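Long-range contact in superoxide dismutase [Mn], mitochondrial (Saccharomyces cerevisiae S288C, PDB 4F6E), which converts superoxide radicals into hydrogen peroxide and molecular oxygen in mitochondria, using one manganese ion per subunit: residues P16-H26 against D168-Y178. The protein carries 2 engineered substitutions. Residues are numbered along the deposited sequence; the frame is centred on the assembly and turned at random.
Sequences PYISGQINELH and DAWEHAYYLQY. With MN (manganese (II) ion), chain E.
The manganese site of the Fe/Mn superoxide dismutase fold is built across this contact, where His26 from the alpha-hairpin domain meets Asp168 and His172 of the C-terminal domain on one metal ion. His26 NE2 binds manganese at 2.3 Å and Asp168 OD2 at 2.1 Å; His172 NE2 and a water are further ligands, and His81 completes the set. The carboxylate oxygen OD2 lies at the edge of the His26 ring, in its plane, whereas the imidazoles of His26 and His172 meet obliquely, planes 68° apart. Asp168 OD1 accepts from the metal-bound water, and from Trp170 N, which comes from above the carboxylate plane and closes an Asx turn; with OD2 on the metal, these bonds probably limit the carboxylate's rotation.

Beyond the metal, Ile22 packs over the 3-10 segment 171-173 and the first turn of helix 175-178: CG2 rests 3.6 Å from Ala173 O, CG1 meets Leu176 CB, and CD1 reaches Gln177 CB and Tyr174 CA. Leu25 and Leu176 touch through their CD1 methyls.

The far end is polar. With CG anti to the backbone N (chi1 178°) and the chain extended beyond it, Gln177 spans to the loop preceding helix 20-27. Its NE2 donates to Pro16 O (2.8 Å), which lies close to the plane of the glutamine amide. Gln177 OE1 accepts from Ser19 N (2.9 Å), which approaches from above the carbonyl plane. Ser19 is the helix N-cap, its OG taking Ile22 N in a nearly straight bond (169°). Tyr178 OH donates to Tyr17 O at 2.6 Å. A leucine in place of Gln177 would probably leave Pro16 O and Ser19 N without these partners and the loop less firmly tied. His172 ND1 also hydrogen-bonds Glu171 OE2 of the second subunit, placing the metal site beside the dimer interface; ligation itself joins the two domains, while uncharged amide and phenol groups pin the loop to helix 175-178.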
# COMPACT_ATOMS: atom_id res chain seq x y z
N PRO A 16 -16.38 31.82 -9.63
CA PRO A 16 -15.48 31.27 -10.65
C PRO A 16 -14.47 30.29 -10.05
O PRO A 16 -13.54 29.87 -10.75
CB PRO A 16 -14.75 32.52 -11.15
CG PRO A 16 -14.66 33.38 -9.95
CD PRO A 16 -15.91 33.13 -9.13
N TYR A 17 -14.63 29.92 -8.79
CA TYR A 17 -13.61 29.15 -8.10
C TYR A 17 -13.60 27.70 -8.55
O TYR A 17 -12.54 27.11 -8.76
CB TYR A 17 -13.81 29.28 -6.58
CG TYR A 17 -13.92 30.72 -6.15
CD1 TYR A 17 -12.81 31.56 -6.18
CD2 TYR A 17 -15.14 31.26 -5.74
CE1 TYR A 17 -12.92 32.89 -5.82
CE2 TYR A 17 -15.25 32.58 -5.37
CZ TYR A 17 -14.13 33.39 -5.41
OH TYR A 17 -14.24 34.71 -5.04
N ILE A 18 -14.79 27.12 -8.72
CA ILE A 18 -14.94 25.81 -9.32
C ILE A 18 -15.95 25.92 -10.45
O ILE A 18 -17.08 26.37 -10.24
CB ILE A 18 -15.44 24.75 -8.32
CG1 ILE A 18 -14.46 24.59 -7.16
CG2 ILE A 18 -15.64 23.42 -9.03
CD1 ILE A 18 -14.92 23.54 -6.13
N SER A 19 -15.54 25.55 -11.66
CA SER A 19 -16.39 25.78 -12.82
C SER A 19 -17.63 24.88 -12.81
O SER A 19 -17.59 23.74 -12.31
CB SER A 19 -15.59 25.60 -14.11
OG SER A 19 -15.65 24.27 -14.57
N GLY A 20 -18.73 25.41 -13.33
CA GLY A 20 -19.96 24.65 -13.46
C GLY A 20 -19.79 23.40 -14.30
O GLY A 20 -20.43 22.39 -14.03
N GLN A 21 -18.94 23.48 -15.32
CA GLN A 21 -18.69 22.34 -16.20
C GLN A 21 -18.06 21.19 -15.41
O GLN A 21 -18.45 20.02 -15.55
CB GLN A 21 -17.77 22.75 -17.36
CG GLN A 21 -18.23 24.01 -18.10
CD GLN A 21 -19.39 23.76 -19.06
OE1 GLN A 21 -20.55 24.05 -18.74
NE2 GLN A 21 -19.08 23.25 -20.25
N ILE A 22 -17.10 21.52 -14.56
CA ILE A 22 -16.54 20.53 -13.65
C ILE A 22 -17.58 19.93 -12.71
O ILE A 22 -17.72 18.71 -12.63
CB ILE A 22 -15.33 21.10 -12.86
CG1 ILE A 22 -14.16 21.30 -13.83
CG2 ILE A 22 -14.93 20.15 -11.72
CD1 ILE A 22 -12.91 21.84 -13.17
N ASN A 23 -18.34 20.78 -12.01
CA ASN A 23 -19.34 20.24 -11.09
C ASN A 23 -20.32 19.30 -11.78
O ASN A 23 -20.67 18.26 -11.24
CB ASN A 23 -20.11 21.36 -10.38
CG ASN A 23 -19.30 22.02 -9.28
OD1 ASN A 23 -18.37 21.43 -8.73
ND2 ASN A 23 -19.67 23.24 -8.95
N GLU A 24 -20.75 19.67 -12.99
CA GLU A 24 -21.69 18.85 -13.73
C GLU A 24 -21.11 17.45 -14.02
O GLU A 24 -21.76 16.44 -13.78
CB GLU A 24 -22.11 19.53 -15.04
CG GLU A 24 -23.17 18.77 -15.81
CD GLU A 24 -23.46 19.36 -17.18
OE1 GLU A 24 -22.59 20.08 -17.74
OE2 GLU A 24 -24.57 19.12 -17.70
N LEU A 25 -19.88 17.40 -14.53
CA LEU A 25 -19.25 16.12 -14.83
C LEU A 25 -18.95 15.36 -13.53
O LEU A 25 -19.12 14.13 -13.43
CB LEU A 25 -17.93 16.34 -15.57
CG LEU A 25 -18.06 16.79 -17.02
CD1 LEU A 25 -16.69 17.18 -17.54
CD2 LEU A 25 -18.65 15.68 -17.88
N HIS A 26 -18.47 16.11 -12.55
CA HIS A 26 -18.02 15.54 -11.30
C HIS A 26 -19.17 14.80 -10.60
O HIS A 26 -18.98 13.72 -10.05
CB HIS A 26 -17.45 16.66 -10.43
CG HIS A 26 -16.50 16.19 -9.38
ND1 HIS A 26 -15.83 17.05 -8.54
CD2 HIS A 26 -16.07 14.94 -9.08
CE1 HIS A 26 -15.06 16.35 -7.73
NE2 HIS A 26 -15.19 15.07 -8.03
N ASP A 168 -11.18 17.29 -2.46
CA ASP A 168 -10.84 16.33 -3.51
C ASP A 168 -9.59 16.79 -4.27
O ASP A 168 -9.56 17.91 -4.79
CB ASP A 168 -12.03 16.24 -4.46
CG ASP A 168 -11.96 15.07 -5.41
OD1 ASP A 168 -10.99 14.29 -5.41
OD2 ASP A 168 -12.92 14.97 -6.19
N ALA A 169 -8.57 15.94 -4.32
CA ALA A 169 -7.34 16.24 -5.06
C ALA A 169 -7.17 15.39 -6.32
O ALA A 169 -6.11 15.43 -6.95
CB ALA A 169 -6.09 16.09 -4.15
N TRP A 170 -8.19 14.61 -6.69
CA TRP A 170 -8.13 13.92 -7.98
C TRP A 170 -8.08 14.95 -9.09
O TRP A 170 -8.68 16.02 -8.99
CB TRP A 170 -9.36 13.04 -8.20
CG TRP A 170 -9.36 11.73 -7.48
CD1 TRP A 170 -9.24 11.53 -6.13
CD2 TRP A 170 -9.52 10.44 -8.07
NE1 TRP A 170 -9.32 10.18 -5.85
CE2 TRP A 170 -9.50 9.49 -7.02
CE3 TRP A 170 -9.68 9.99 -9.38
CZ2 TRP A 170 -9.62 8.12 -7.25
CZ3 TRP A 170 -9.80 8.63 -9.60
CH2 TRP A 170 -9.78 7.71 -8.54
N GLU A 171 -7.37 14.62 -10.17
CA GLU A 171 -7.22 15.56 -11.26
C GLU A 171 -8.56 15.95 -11.89
O GLU A 171 -8.73 17.09 -12.33
CB GLU A 171 -6.22 15.01 -12.30
CG GLU A 171 -4.78 15.01 -11.76
CD GLU A 171 -3.75 14.47 -12.75
OE1 GLU A 171 -4.01 13.42 -13.39
OE2 GLU A 171 -2.65 15.07 -12.83
N HIS A 172 -9.54 15.04 -11.89
CA HIS A 172 -10.86 15.39 -12.45
C HIS A 172 -11.56 16.48 -11.65
O HIS A 172 -12.53 17.05 -12.13
CB HIS A 172 -11.78 14.18 -12.61
CG HIS A 172 -12.20 13.54 -11.31
ND1 HIS A 172 -11.93 12.23 -11.02
CD2 HIS A 172 -12.91 14.03 -10.27
CE1 HIS A 172 -12.43 11.93 -9.83
NE2 HIS A 172 -13.02 13.01 -9.35
N ALA A 173 -11.08 16.76 -10.44
CA ALA A 173 -11.71 17.81 -9.64
C ALA A 173 -11.35 19.22 -10.10
O ALA A 173 -12.00 20.18 -9.71
CB ALA A 173 -11.37 17.63 -8.13
N TYR A 174 -10.33 19.34 -10.96
CA TYR A 174 -9.81 20.67 -11.31
C TYR A 174 -9.24 20.81 -12.72
O TYR A 174 -9.02 21.93 -13.16
CB TYR A 174 -8.73 21.11 -10.31
CG TYR A 174 -7.49 20.21 -10.24
CD1 TYR A 174 -6.43 20.37 -11.15
CD2 TYR A 174 -7.36 19.24 -9.26
CE1 TYR A 174 -5.31 19.55 -11.08
CE2 TYR A 174 -6.23 18.43 -9.17
CZ TYR A 174 -5.22 18.59 -10.09
OH TYR A 174 -4.09 17.79 -10.01
N TYR A 175 -8.96 19.70 -13.41
CA TYR A 175 -8.11 19.77 -14.60
C TYR A 175 -8.68 20.58 -15.76
O TYR A 175 -7.94 21.27 -16.46
CB TYR A 175 -7.67 18.37 -15.09
CG TYR A 175 -6.32 18.42 -15.78
CD1 TYR A 175 -5.14 18.32 -15.05
CD2 TYR A 175 -6.22 18.62 -17.16
CE1 TYR A 175 -3.90 18.39 -15.67
CE2 TYR A 175 -4.98 18.69 -17.79
CZ TYR A 175 -3.83 18.58 -17.03
OH TYR A 175 -2.60 18.65 -17.64
N LEU A 176 -9.99 20.51 -15.97
CA LEU A 176 -10.59 21.23 -17.10
C LEU A 176 -10.40 22.73 -16.96
O LEU A 176 -10.36 23.46 -17.95
CB LEU A 176 -12.09 20.93 -17.21
CG LEU A 176 -12.50 19.61 -17.84
CD1 LEU A 176 -14.02 19.48 -17.77
CD2 LEU A 176 -12.02 19.52 -19.28
N GLN A 177 -10.29 23.18 -15.71
CA GLN A 177 -10.21 24.60 -15.41
C GLN A 177 -8.78 25.07 -15.12
O GLN A 177 -8.34 26.11 -15.62
CB GLN A 177 -11.10 24.89 -14.19
CG GLN A 177 -11.07 26.33 -13.73
CD GLN A 177 -12.03 26.59 -12.59
OE1 GLN A 177 -12.71 25.68 -12.11
NE2 GLN A 177 -12.10 27.85 -12.14
N TYR A 178 -8.05 24.30 -14.31
CA TYR A 178 -6.73 24.72 -13.83
C TYR A 178 -5.58 23.96 -14.48
O TYR A 178 -4.41 24.29 -14.26
CB TYR A 178 -6.64 24.52 -12.31
CG TYR A 178 -7.57 25.41 -11.52
CD1 TYR A 178 -7.19 26.69 -11.16
CD2 TYR A 178 -8.83 24.96 -11.13
CE1 TYR A 178 -8.02 27.51 -10.43
CE2 TYR A 178 -9.68 25.78 -10.39
CZ TYR A 178 -9.27 27.05 -10.06
OH TYR A 178 -10.09 27.88 -9.34
MN MN E . -13.80 13.42 -7.32
O HOH W 1 -12.25 11.90 -6.33